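Local coordinates for beta-glucosidase (Saccharopolyspora erythraea D, PDB 5M6G), which probably hydrolyses terminal, non-reducing beta-D-glucosyl residues with release of beta-D-glucose, as a two-domain member of glycosyl hydrolase family 3, at residues A[448-453]-A[457-462]; A[102-107]-A[135-140]; A[442-447]-A[463-468]. All coordinates share one frame; numbering follows the deposited sequence.

Contact 1 of 3, residues A[448-453]-A[457-462]; sequences WTISWQ and GDITEG. With MG (magnesium ion), chain G; SOR (sorbitol), chain L.
Ile-459 and Thr-449 meet at about a right angle, the CD1 methyl of Ile-459 lying 3.8 Å from CG2 of Thr-449 and 3.6 Å from the carbonyl O of Thr-449. Ile-459 accepts a crowded position: its CG1 sits between the backbone N and the carbonyl carbon (chi1 62°), and the extended chain beyond delivers CD1 to the other segment. Ile-450 answers with its flank, CG1 resting 3.6 Å from the carbonyl O of Ile-459, while its CD1 reaches CB of Thr-460 at 4.0 Å, the side chains crossing obliquely. The interface is small and made by van der Waals contact, methyl and methylene groups against one another and against carbonyl oxygens; the hydroxyls turn to other partners, Thr-449 OG1 to the carbonyl O atoms of Gly-446 and Gly-447 and Thr-460 OG1 to the backbone N of Gly-139.

The two ends of this loop serve different ligands. Trp-448 brings CH2, on the edge of its ring, to 3.5 Å from C4 of the bound sorbitol, and CD1 of Trp-452 stands over one face of that ring, toward its rim. Trp-452 NE1 is hydrogen-bonded to Glu-505, which lines the sorbitol pocket alongside Trp-448 and Asp-129 of the N-terminal domain, so this C-terminal-domain loop reaches the ligand site. At the far end the carbonyl O of Gly-462 binds a magnesium ion at 2.2 Å, five waters completing six ligands; one donates to OD2 of Asp-458. Both segments lie between helices 441-445 and 465-472, and Asp-458 and Thr-460 lean on Ile-441 of the first.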
ATOM      1  N   TRP A 448      -3.722  -6.002   4.268  1.00 10.03           N
ATOM      2  CA  TRP A 448      -2.385  -5.538   4.633  1.00  9.44           C
ATOM      3  C   TRP A 448      -2.390  -4.927   6.034  1.00 13.73           C
ATOM      4  O   TRP A 448      -1.921  -3.812   6.255  1.00 12.16           O
ATOM      5  CB  TRP A 448      -1.857  -4.528   3.611  1.00 11.27           C
ATOM      6  CG  TRP A 448      -1.634  -5.072   2.225  1.00 14.63           C
ATOM      7  CD1 TRP A 448      -2.426  -4.876   1.126  1.00 13.89           C
ATOM      8  CD2 TRP A 448      -0.529  -5.867   1.785  1.00 12.32           C
ATOM      9  NE1 TRP A 448      -1.889  -5.518   0.032  1.00 14.66           N
ATOM     10  CE2 TRP A 448      -0.722  -6.131   0.410  1.00 15.84           C
ATOM     11  CE3 TRP A 448       0.604  -6.392   2.421  1.00 16.46           C
ATOM     12  CZ2 TRP A 448       0.178  -6.896  -0.341  1.00 16.66           C
ATOM     13  CZ3 TRP A 448       1.499  -7.148   1.672  1.00 21.55           C
ATOM     14  CH2 TRP A 448       1.277  -7.393   0.307  1.00 20.18           C
ATOM     15  N   THR A 449      -2.986  -5.641   6.980  1.00 12.10           N
ATOM     16  CA  THR A 449      -3.031  -5.166   8.358  1.00 11.35           C
ATOM     17  C   THR A 449      -2.680  -6.354   9.240  1.00 13.22           C
ATOM     18  O   THR A 449      -3.479  -7.288   9.366  1.00 12.47           O
ATOM     19  CB  THR A 449      -4.398  -4.579   8.711  1.00 13.04           C
ATOM     20  OG1 THR A 449      -4.771  -3.591   7.729  1.00 12.87           O
ATOM     21  CG2 THR A 449      -4.337  -3.921  10.087  1.00 13.34           C
ATOM     22  N   ILE A 450      -1.476  -6.317   9.819  1.00 12.65           N
ATOM     23  CA  ILE A 450      -0.836  -7.428  10.517  1.00 13.49           C
ATOM     24  C   ILE A 450      -0.571  -8.576   9.558  1.00 16.80           C
ATOM     25  O   ILE A 450       0.585  -8.851   9.222  1.00 17.34           O
ATOM     26  CB  ILE A 450      -1.648  -7.924  11.725  1.00 15.32           C
ATOM     27  CG1 ILE A 450      -2.009  -6.755  12.634  1.00 13.53           C
ATOM     28  CG2 ILE A 450      -0.819  -8.960  12.485  1.00 13.41           C
ATOM     29  CD1 ILE A 450      -0.824  -5.936  13.064  1.00 12.13           C
ATOM     30  N   SER A 451      -1.628  -9.265   9.130  1.00 14.03           N
ATOM     31  CA  SER A 451      -1.519 -10.306   8.118  1.00 15.64           C
ATOM     32  C   SER A 451      -1.574  -9.705   6.713  1.00 15.17           C
ATOM     33  O   SER A 451      -1.807  -8.511   6.527  1.00 14.02           O
ATOM     34  CB  SER A 451      -2.637 -11.330   8.277  1.00 15.48           C
ATOM     35  OG  SER A 451      -3.878 -10.736   7.952  1.00 14.38           O
ATOM     36  N   TRP A 452      -1.360 -10.566   5.715  1.00 11.62           N
ATOM     37  CA  TRP A 452      -1.392 -10.146   4.313  1.00 14.91           C
ATOM     38  C   TRP A 452      -2.811  -9.800   3.866  1.00 13.93           C
ATOM     39  O   TRP A 452      -3.077  -8.695   3.372  1.00 16.63           O
ATOM     40  CB  TRP A 452      -0.812 -11.270   3.446  1.00 12.20           C
ATOM     41  CG  TRP A 452      -0.965 -11.085   1.973  1.00 16.32           C
ATOM     42  CD1 TRP A 452      -0.772  -9.938   1.257  1.00 14.41           C
ATOM     43  CD2 TRP A 452      -1.353 -12.089   1.027  1.00 15.84           C
ATOM     44  NE1 TRP A 452      -1.008 -10.171  -0.079  1.00 17.52           N
ATOM     45  CE2 TRP A 452      -1.366 -11.483  -0.245  1.00 15.56           C
ATOM     46  CE3 TRP A 452      -1.687 -13.445   1.135  1.00 17.43           C
ATOM     47  CZ2 TRP A 452      -1.700 -12.185  -1.406  1.00 18.62           C
ATOM     48  CZ3 TRP A 452      -2.014 -14.141  -0.020  1.00 17.64           C
ATOM     49  CH2 TRP A 452      -2.019 -13.508  -1.270  1.00 15.55           C
ATOM     50  N   GLN A 453      -3.737 -10.741   4.015  1.00 13.06           N
ATOM     51  CA  GLN A 453      -5.120 -10.512   3.600  1.00 13.96           C
ATOM     52  C   GLN A 453      -5.886  -9.601   4.547  1.00 16.63           C
ATOM     53  O   GLN A 453      -7.009  -9.187   4.214  1.00 13.14           O
ATOM     54  CB  GLN A 453      -5.856 -11.842   3.493  1.00 11.40           C
ATOM     55  CG  GLN A 453      -5.415 -12.700   2.343  1.00 11.48           C
ATOM     56  CD  GLN A 453      -5.757 -12.060   1.016  1.00 18.53           C
ATOM     57  OE1 GLN A 453      -6.891 -11.628   0.797  1.00 14.51           O
ATOM     58  NE2 GLN A 453      -4.776 -11.974   0.133  1.00 13.52           N
ATOM     59  N   GLY A 457     -11.718  -8.771  13.495  1.00 21.02           N
ATOM     60  CA  GLY A 457     -11.492  -8.844  14.923  1.00 17.81           C
ATOM     61  C   GLY A 457     -10.554  -7.753  15.408  1.00 16.71           C
ATOM     62  O   GLY A 457     -10.134  -6.861  14.664  1.00 17.97           O
ATOM     63  N   ASP A 458     -10.208  -7.857  16.692  1.00 17.39           N
ATOM     64  CA  ASP A 458      -9.382  -6.857  17.367  1.00 15.15           C
ATOM     65  C   ASP A 458      -7.907  -7.198  17.158  1.00 18.31           C
ATOM     66  O   ASP A 458      -7.202  -7.655  18.055  1.00 19.87           O
ATOM     67  CB  ASP A 458      -9.738  -6.792  18.848  1.00 13.41           C
ATOM     68  CG  ASP A 458      -9.344  -5.480  19.476  1.00 23.27           C
ATOM     69  OD1 ASP A 458      -8.590  -4.731  18.832  1.00 23.29           O
ATOM     70  OD2 ASP A 458      -9.783  -5.190  20.610  1.00 32.86           O
ATOM     71  N   ILE A 459      -7.436  -6.946  15.931  1.00 19.69           N
ATOM     72  CA  ILE A 459      -6.126  -7.447  15.526  1.00 17.20           C
ATOM     73  C   ILE A 459      -4.976  -6.507  15.846  1.00 15.88           C
ATOM     74  O   ILE A 459      -3.810  -6.924  15.757  1.00 14.36           O
ATOM     75  CB  ILE A 459      -6.116  -7.767  14.020  1.00 15.65           C
ATOM     76  CG1 ILE A 459      -6.369  -6.502  13.196  1.00 13.15           C
ATOM     77  CG2 ILE A 459      -7.165  -8.816  13.710  1.00 20.23           C
ATOM     78  CD1 ILE A 459      -6.258  -6.762  11.647  1.00 12.12           C
ATOM     79  N   THR A 460      -5.249  -5.254  16.194  1.00 13.74           N
ATOM     80  CA  THR A 460      -4.184  -4.347  16.609  1.00 16.77           C
ATOM     81  C   THR A 460      -4.817  -3.200  17.380  1.00 15.69           C
ATOM     82  O   THR A 460      -6.043  -3.101  17.490  1.00 17.92           O
ATOM     83  CB  THR A 460      -3.361  -3.832  15.414  1.00 16.82           C
ATOM     84  OG1 THR A 460      -2.199  -3.136  15.889  1.00 16.11           O
ATOM     85  CG2 THR A 460      -4.199  -2.890  14.536  1.00 16.03           C
ATOM     86  N   GLU A 461      -3.964  -2.329  17.915  1.00 18.42           N
ATOM     87  CA  GLU A 461      -4.451  -1.272  18.792  1.00 17.14           C
ATOM     88  C   GLU A 461      -5.142  -0.185  17.983  1.00 17.42           C
ATOM     89  O   GLU A 461      -4.632   0.269  16.952  1.00 16.48           O
ATOM     90  CB  GLU A 461      -3.307  -0.692  19.621  1.00 17.92           C
ATOM     91  CG  GLU A 461      -2.664  -1.732  20.526  1.00 30.37           C
ATOM     92  CD  GLU A 461      -1.453  -1.214  21.291  1.00 43.95           C
ATOM     93  OE1 GLU A 461      -0.786  -0.278  20.801  1.00 43.93           O
ATOM     94  OE2 GLU A 461      -1.160  -1.757  22.380  1.00 48.20           O
ATOM     95  N   GLY A 462      -6.319   0.217  18.444  1.00 12.96           N
ATOM     96  CA  GLY A 462      -7.058   1.255  17.767  1.00 14.61           C
ATOM     97  C   GLY A 462      -8.421   1.420  18.406  1.00 13.79           C
ATOM     98  O   GLY A 462      -8.691   0.900  19.493  1.00 14.31           O
TER
HETATM   99 MG    MG G 706      -8.928  -0.952  20.582  1.00 27.85          MG
HETATM  100  C1  SOR L 711       3.185  -5.806  -3.927  1.00 25.88           C
HETATM  101  C2  SOR L 711       3.801  -6.214  -2.600  1.00 38.96           C
HETATM  102  C3  SOR L 711       4.059  -7.718  -2.617  1.00 43.25           C
HETATM  103  C4  SOR L 711       4.337  -8.244  -1.212  1.00 31.59           C
HETATM  104  C5  SOR L 711       4.053  -9.742  -1.066  1.00 40.79           C
HETATM  105  C6  SOR L 711       4.012 -10.074   0.422  1.00 25.74           C
HETATM  106  O1  SOR L 711       2.451  -4.614  -3.788  1.00 22.27           O
HETATM  107  O2  SOR L 711       5.014  -5.510  -2.399  1.00 26.60           O
HETATM  108  O3  SOR L 711       5.165  -7.966  -3.445  1.00 35.74           O
HETATM  109  O4  SOR L 711       5.681  -7.981  -0.861  1.00 40.21           O
HETATM  110  O5  SOR L 711       2.832 -10.117  -1.690  1.00 37.75           O
HETATM  111  O6  SOR L 711       3.374 -11.316   0.635  1.00 35.41           O
HETATM  112  O   HOH W   1      -9.225  -2.779  21.674  1.00 22.48           O
HETATM  113  O   HOH W   2      -6.815  -0.714  21.238  1.00 19.45           O
HETATM  114  O   HOH W   3      -8.051  -2.460  19.037  1.00 21.22           O
HETATM  115  O   HOH W   4      -9.540   0.323  22.122  1.00 28.79           O
HETATM  116  O   HOH W   5     -10.794  -1.214  19.819  1.00 16.40           O

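Contact 2 of 3, residues A[102-107]-A[135-140]; sequences QAWADM and NNVHGA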
ATOM      1  N   GLN A 102       9.883  -3.681  19.204  1.00 17.15           N
ATOM      2  CA  GLN A 102      11.240  -4.036  19.623  1.00 15.75           C
ATOM      3  C   GLN A 102      11.713  -5.323  18.955  1.00 12.11           C
ATOM      4  O   GLN A 102      12.880  -5.432  18.555  1.00 18.32           O
ATOM      5  CB  GLN A 102      11.309  -4.191  21.145  1.00 15.21           C
ATOM      6  CG  GLN A 102      12.734  -4.464  21.608  1.00 23.35           C
ATOM      7  CD  GLN A 102      12.815  -5.228  22.907  1.00 36.52           C
ATOM      8  OE1 GLN A 102      11.956  -5.087  23.776  1.00 37.07           O
ATOM      9  NE2 GLN A 102      13.856  -6.055  23.045  1.00 34.36           N
ATOM     10  N   ALA A 103      10.834  -6.322  18.856  1.00 12.10           N
ATOM     11  CA  ALA A 103      11.237  -7.589  18.259  1.00 14.93           C
ATOM     12  C   ALA A 103      11.540  -7.447  16.768  1.00 17.43           C
ATOM     13  O   ALA A 103      12.415  -8.157  16.245  1.00 13.90           O
ATOM     14  CB  ALA A 103      10.162  -8.646  18.490  1.00 15.01           C
ATOM     15  N   TRP A 104      10.833  -6.558  16.065  1.00 16.63           N
ATOM     16  CA  TRP A 104      11.208  -6.269  14.679  1.00 17.13           C
ATOM     17  C   TRP A 104      12.594  -5.643  14.614  1.00 12.58           C
ATOM     18  O   TRP A 104      13.408  -6.004  13.756  1.00 14.78           O
ATOM     19  CB  TRP A 104      10.194  -5.335  14.020  1.00 12.21           C
ATOM     20  CG  TRP A 104       8.936  -5.979  13.551  1.00 13.83           C
ATOM     21  CD1 TRP A 104       7.839  -6.285  14.305  1.00 13.90           C
ATOM     22  CD2 TRP A 104       8.629  -6.376  12.208  1.00 13.93           C
ATOM     23  NE1 TRP A 104       6.868  -6.860  13.514  1.00 14.55           N
ATOM     24  CE2 TRP A 104       7.331  -6.927  12.224  1.00 17.35           C
ATOM     25  CE3 TRP A 104       9.334  -6.331  10.994  1.00 12.51           C
ATOM     26  CZ2 TRP A 104       6.714  -7.417  11.075  1.00 12.03           C
ATOM     27  CZ3 TRP A 104       8.718  -6.826   9.846  1.00 16.90           C
ATOM     28  CH2 TRP A 104       7.424  -7.363   9.898  1.00 17.21           C
ATOM     29  N   ALA A 105      12.878  -4.685  15.502  1.00 14.19           N
ATOM     30  CA  ALA A 105      14.204  -4.074  15.501  1.00 16.39           C
ATOM     31  C   ALA A 105      15.284  -5.107  15.807  1.00 16.24           C
ATOM     32  O   ALA A 105      16.354  -5.100  15.183  1.00 15.90           O
ATOM     33  CB  ALA A 105      14.264  -2.920  16.498  1.00 12.58           C
ATOM     34  N   ASP A 106      15.018  -6.008  16.760  1.00 15.51           N
ATOM     35  CA  ASP A 106      15.963  -7.081  17.060  1.00 13.80           C
ATOM     36  C   ASP A 106      16.191  -7.965  15.841  1.00 18.62           C
ATOM     37  O   ASP A 106      17.332  -8.319  15.520  1.00 16.36           O
ATOM     38  CB  ASP A 106      15.454  -7.922  18.231  1.00 11.12           C
ATOM     39  CG  ASP A 106      15.484  -7.177  19.536  1.00 19.14           C
ATOM     40  OD1 ASP A 106      16.131  -6.107  19.604  1.00 19.70           O
ATOM     41  OD2 ASP A 106      14.855  -7.669  20.500  1.00 19.31           O
ATOM     42  N   MET A 107      15.109  -8.349  15.161  1.00 16.32           N
ATOM     43  CA  MET A 107      15.241  -9.192  13.980  1.00 15.43           C
ATOM     44  C   MET A 107      16.092  -8.507  12.919  1.00 18.96           C
ATOM     45  O   MET A 107      17.009  -9.114  12.352  1.00 16.64           O
ATOM     46  CB  MET A 107      13.859  -9.521  13.416  1.00 15.54           C
ATOM     47  CG  MET A 107      13.895 -10.419  12.169  1.00 11.27           C
ATOM     48  SD  MET A 107      12.234 -10.613  11.501  1.00 18.70           S
ATOM     49  CE  MET A 107      11.950  -8.986  10.813  1.00 17.64           C
ATOM     50  N   ASN A 135       2.319  -1.570   8.704  1.00 12.95           N
ATOM     51  CA  ASN A 135       1.114  -2.356   8.968  1.00 14.02           C
ATOM     52  C   ASN A 135       1.365  -3.809   9.362  1.00 15.60           C
ATOM     53  O   ASN A 135       0.429  -4.458   9.838  1.00 15.01           O
ATOM     54  CB  ASN A 135       0.186  -2.318   7.752  1.00 10.94           C
ATOM     55  CG  ASN A 135       0.932  -2.507   6.432  1.00 12.42           C
ATOM     56  OD1 ASN A 135       1.253  -1.536   5.754  1.00 12.73           O
ATOM     57  ND2 ASN A 135       1.206  -3.757   6.069  1.00 11.83           N
ATOM     58  N   ASN A 136       2.561  -4.356   9.166  1.00 11.63           N
ATOM     59  CA  ASN A 136       2.829  -5.690   9.698  1.00 13.61           C
ATOM     60  C   ASN A 136       3.090  -5.692  11.199  1.00 13.86           C
ATOM     61  O   ASN A 136       3.091  -6.764  11.811  1.00 16.53           O
ATOM     62  CB  ASN A 136       4.040  -6.318   8.998  1.00 14.95           C
ATOM     63  CG  ASN A 136       3.743  -6.713   7.579  1.00 18.30           C
ATOM     64  OD1 ASN A 136       2.793  -7.463   7.306  1.00 14.87           O
ATOM     65  ND2 ASN A 136       4.537  -6.193   6.651  1.00 14.26           N
ATOM     66  N   VAL A 137       3.324  -4.534  11.801  1.00 10.71           N
ATOM     67  CA  VAL A 137       3.806  -4.449  13.177  1.00 11.21           C
ATOM     68  C   VAL A 137       2.616  -4.212  14.106  1.00 11.26           C
ATOM     69  O   VAL A 137       1.873  -3.236  13.952  1.00 13.04           O
ATOM     70  CB  VAL A 137       4.853  -3.338  13.338  1.00 14.87           C
ATOM     71  CG1 VAL A 137       5.205  -3.176  14.805  1.00  9.21           C
ATOM     72  CG2 VAL A 137       6.117  -3.653  12.508  1.00 11.46           C
ATOM     73  N   HIS A 138       2.446  -5.096  15.079  1.00 12.53           N
ATOM     74  CA  HIS A 138       1.376  -4.911  16.047  1.00 15.88           C
ATOM     75  C   HIS A 138       1.622  -3.655  16.880  1.00 18.61           C
ATOM     76  O   HIS A 138       2.723  -3.438  17.397  1.00 17.04           O
ATOM     77  CB  HIS A 138       1.264  -6.139  16.945  1.00 17.04           C
ATOM     78  CG  HIS A 138       0.104  -6.072  17.882  1.00 16.81           C
ATOM     79  ND1 HIS A 138       0.169  -5.431  19.101  1.00 18.02           N
ATOM     80  CD2 HIS A 138      -1.167  -6.519  17.756  1.00 17.55           C
ATOM     81  CE1 HIS A 138      -1.010  -5.505  19.693  1.00 21.25           C
ATOM     82  NE2 HIS A 138      -1.835  -6.163  18.899  1.00 21.45           N
ATOM     83  N   GLY A 139       0.598  -2.814  16.994  1.00 16.49           N
ATOM     84  CA  GLY A 139       0.719  -1.575  17.732  1.00 13.70           C
ATOM     85  C   GLY A 139       1.205  -0.392  16.927  1.00 15.79           C
ATOM     86  O   GLY A 139       1.267   0.719  17.465  1.00 16.14           O
ATOM     87  N   ALA A 140       1.562  -0.590  15.660  1.00 10.54           N
ATOM     88  CA  ALA A 140       1.875   0.519  14.777  1.00 14.34           C
ATOM     89  C   ALA A 140       0.596   1.222  14.341  1.00 13.63           C
ATOM     90  O   ALA A 140      -0.468   0.607  14.247  1.00 14.67           O
ATOM     91  CB  ALA A 140       2.637   0.024  13.546  1.00 12.57           C
TER
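A methyl group over an indole is the tight part of this contact: CG2 of Val-137 stands 3.4 Å from the centroid of the five-membered ring of Trp-104, only 9° off the ring normal, a CH-pi interaction over the face. A chi1 of 173° sets CG2 opposite the carbonyl carbon of Val-137, beside the backbone N, and this branch goes over the ring. Beside it, CB of Asn-136 packs 3.6 Å from Trp-104 CZ2, the amide plane turned just 16° from that of the ring. The polar ends are held separately. Trp-104 NE1 donates to OD1 of Asn-99, which also receives the N-H of His-138, and Asn-136 OD1 accepts from the backbone N of Gly-93. With an alanine in place of Trp-104, the Val-137 methyl is likely to lose the ring it rests on, and Asn-99 OD1 its indole N-H. Asn-136 lies near the sorbitol-binding Gly-92 and Asp-129, its side chain about 7 Å from the sorbitol at the nearest atoms.

The outer side of the helix is looser. Gln-102 is exposed there, and its NE2 makes a weak bond, 3.2 Å long, to OD2 of Asp-106. Helix 101-116 connects the parallel neighbours 87-90 and 125-128 of the sheet, and Trp-104 packs between the loop after 125-128 and Ser-90 of strand 87-90, in the TIM-barrel-type N-terminal domain.

Contact 3 of 3, residues A[442-447]-A[463-468]; sequences GNQSGG and TTILEG
Gln-444 spends its amide on the backbone just ahead of helix 465-472. Its NE2 donates to the carbonyl O of Thr-463 at 2.9 Å, a nearly straight bond (167°) that lies close to the plane of the glutamine amide but reaches the acceptor from above its carbonyl plane. The same NE2 also donates to the carbonyl O of Gly-563. On the other side of the amide, OE1 receives the N-H of Ile-465 in a weak bond, 3.4 Å and well bent. With CG lodged between the backbone N and the carbonyl carbon (chi1 78°) and the chain extended beyond it, Gln-444 spans from one helix to the start of the next.

That start is a capping box: at the N-cap, Thr-464 accepts from Glu-467 N through OG1 at 3.1 Å, and Glu-467 OE1 in return takes the N-H of Thr-464 at 2.9 Å. Asp-439 OD1 is a further partner of the threonine hydroxyl.

Packing around these bonds is modest. OE1 of Gln-444 lies 3.3 Å from CA of Thr-464 and 3.8 Å from CG1 of Ile-465. Farther out, Ile-465 rests on Val-569 of helix 567-573, and Leu-466 turns to Val-478 and Tyr-480 of strand 478-480.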
ATOM      1  N   GLY A 442     -10.206  -4.911  12.587  1.00 11.68           N
ATOM      2  CA  GLY A 442      -9.655  -5.537  11.394  1.00 10.50           C
ATOM      3  C   GLY A 442     -10.474  -5.241  10.149  1.00 16.48           C
ATOM      4  O   GLY A 442      -9.917  -4.988   9.079  1.00 12.98           O
ATOM      5  N   ASN A 443     -11.805  -5.273  10.262  1.00 14.01           N
ATOM      6  CA  ASN A 443     -12.631  -4.937   9.101  1.00 13.41           C
ATOM      7  C   ASN A 443     -12.433  -3.483   8.687  1.00 13.69           C
ATOM      8  O   ASN A 443     -12.374  -3.172   7.490  1.00 13.99           O
ATOM      9  CB  ASN A 443     -14.111  -5.209   9.379  1.00 14.92           C
ATOM     10  CG  ASN A 443     -14.436  -6.693   9.481  1.00 18.42           C
ATOM     11  OD1 ASN A 443     -13.619  -7.551   9.135  1.00 13.64           O
ATOM     12  ND2 ASN A 443     -15.642  -7.001   9.972  1.00 15.29           N
ATOM     13  N   GLN A 444     -12.331  -2.572   9.657  1.00 15.61           N
ATOM     14  CA  GLN A 444     -12.156  -1.169   9.298  1.00 12.89           C
ATOM     15  C   GLN A 444     -10.753  -0.897   8.775  1.00 13.50           C
ATOM     16  O   GLN A 444     -10.531   0.130   8.135  1.00 12.47           O
ATOM     17  CB  GLN A 444     -12.476  -0.260  10.491  1.00 14.67           C
ATOM     18  CG  GLN A 444     -11.371  -0.153  11.554  1.00 13.16           C
ATOM     19  CD  GLN A 444     -11.820   0.617  12.789  1.00 13.18           C
ATOM     20  OE1 GLN A 444     -12.971   0.497  13.222  1.00 15.73           O
ATOM     21  NE2 GLN A 444     -10.909   1.401  13.372  1.00 12.35           N
ATOM     22  N   SER A 445      -9.814  -1.806   9.009  1.00 11.30           N
ATOM     23  CA  SER A 445      -8.469  -1.651   8.476  1.00 12.78           C
ATOM     24  C   SER A 445      -8.307  -2.285   7.106  1.00 14.51           C
ATOM     25  O   SER A 445      -7.514  -1.791   6.294  1.00 13.38           O
ATOM     26  CB  SER A 445      -7.460  -2.254   9.452  1.00 13.03           C
ATOM     27  OG  SER A 445      -7.503  -1.549  10.680  1.00 12.62           O
ATOM     28  N   GLY A 446      -9.028  -3.374   6.839  1.00 10.81           N
ATOM     29  CA  GLY A 446      -8.913  -4.033   5.543  1.00  8.63           C
ATOM     30  C   GLY A 446      -7.569  -4.742   5.379  1.00 10.63           C
ATOM     31  O   GLY A 446      -6.841  -5.011   6.343  1.00 13.48           O
ATOM     32  N   GLY A 447      -7.245  -5.034   4.122  1.00 10.53           N
ATOM     33  CA  GLY A 447      -6.072  -5.829   3.804  1.00 14.15           C
ATOM     34  C   GLY A 447      -4.779  -5.184   4.261  1.00 12.16           C
ATOM     35  O   GLY A 447      -4.709  -4.003   4.599  1.00 12.02           O
ATOM     36  N   THR A 463      -9.252   2.183  17.723  1.00 13.04           N
ATOM     37  CA  THR A 463     -10.592   2.518  18.185  1.00 13.65           C
ATOM     38  C   THR A 463     -11.583   2.163  17.085  1.00 16.83           C
ATOM     39  O   THR A 463     -11.405   2.592  15.941  1.00 12.64           O
ATOM     40  CB  THR A 463     -10.692   4.011  18.516  1.00 11.35           C
ATOM     41  OG1 THR A 463      -9.752   4.342  19.554  1.00 17.34           O
ATOM     42  CG2 THR A 463     -12.120   4.373  18.936  1.00 12.58           C
ATOM     43  N   THR A 464     -12.618   1.391  17.427  1.00 13.17           N
ATOM     44  CA  THR A 464     -13.608   1.023  16.420  1.00 13.88           C
ATOM     45  C   THR A 464     -14.564   2.183  16.156  1.00 13.03           C
ATOM     46  O   THR A 464     -14.615   3.175  16.888  1.00 12.69           O
ATOM     47  CB  THR A 464     -14.395  -0.231  16.829  1.00 15.48           C
ATOM     48  OG1 THR A 464     -15.319   0.068  17.893  1.00 14.16           O
ATOM     49  CG2 THR A 464     -13.451  -1.338  17.278  1.00 16.19           C
ATOM     50  N   ILE A 465     -15.316   2.059  15.065  1.00 11.70           N
ATOM     51  CA  ILE A 465     -16.274   3.098  14.708  1.00 11.25           C
ATOM     52  C   ILE A 465     -17.350   3.217  15.783  1.00 14.06           C
ATOM     53  O   ILE A 465     -17.753   4.324  16.159  1.00 11.07           O
ATOM     54  CB  ILE A 465     -16.865   2.802  13.313  1.00 12.39           C
ATOM     55  CG1 ILE A 465     -15.751   2.909  12.255  1.00 12.63           C
ATOM     56  CG2 ILE A 465     -18.026   3.733  13.015  1.00 11.72           C
ATOM     57  CD1 ILE A 465     -16.134   2.447  10.851  1.00 13.91           C
ATOM     58  N   LEU A 466     -17.806   2.076  16.311  1.00 12.70           N
ATOM     59  CA  LEU A 466     -18.789   2.073  17.397  1.00 13.67           C
ATOM     60  C   LEU A 466     -18.243   2.744  18.651  1.00 12.40           C
ATOM     61  O   LEU A 466     -18.969   3.458  19.357  1.00 13.20           O
ATOM     62  CB  LEU A 466     -19.209   0.639  17.714  1.00 15.19           C
ATOM     63  CG  LEU A 466     -20.059   0.467  18.989  1.00 15.62           C
ATOM     64  CD1 LEU A 466     -21.438   1.134  18.820  1.00 17.65           C
ATOM     65  CD2 LEU A 466     -20.195  -1.002  19.367  1.00 14.60           C
ATOM     66  N   GLU A 467     -16.965   2.523  18.951  1.00 12.21           N
ATOM     67  CA  GLU A 467     -16.382   3.167  20.120  1.00 13.92           C
ATOM     68  C   GLU A 467     -16.285   4.673  19.920  1.00 12.71           C
ATOM     69  O   GLU A 467     -16.527   5.449  20.856  1.00 13.08           O
ATOM     70  CB  GLU A 467     -15.015   2.555  20.420  1.00 15.14           C
ATOM     71  CG  GLU A 467     -15.114   1.112  20.907  1.00 13.09           C
ATOM     72  CD  GLU A 467     -13.762   0.435  20.994  1.00 20.76           C
ATOM     73  OE1 GLU A 467     -12.816   0.906  20.325  1.00 15.83           O
ATOM     74  OE2 GLU A 467     -13.649  -0.561  21.743  1.00 15.95           O
ATOM     75  N   GLY A 468     -15.959   5.104  18.702  1.00 12.14           N
ATOM     76  CA  GLY A 468     -15.988   6.525  18.403  1.00  9.29           C
ATOM     77  C   GLY A 468     -17.382   7.117  18.512  1.00 12.70           C
ATOM     78  O   GLY A 468     -17.549   8.243  18.981  1.00 16.09           O
TER

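Overall arrangement
From the N terminus, contact 2 comes first, closing the excursion that leaves helix 101-116, passes through strand 125-128 and reaches loop 135-140, all within the N-terminal domain. Contact 3 closes a second, later loop in the C-terminal domain, from helix 441-445 to helix 465-472, and contact 1 lies inside that loop, closing a shorter one. Contacts 1 and 3 touch where Gly-442 N approaches Gly-457 O at 2.8 Å, a probable hydrogen bond. Contact 1 also sits at the junction of the two domains, where Ile-450 N probably hydrogen-bonds to Asn-135 O of contact 2. Contacts 2 and 3 do not touch.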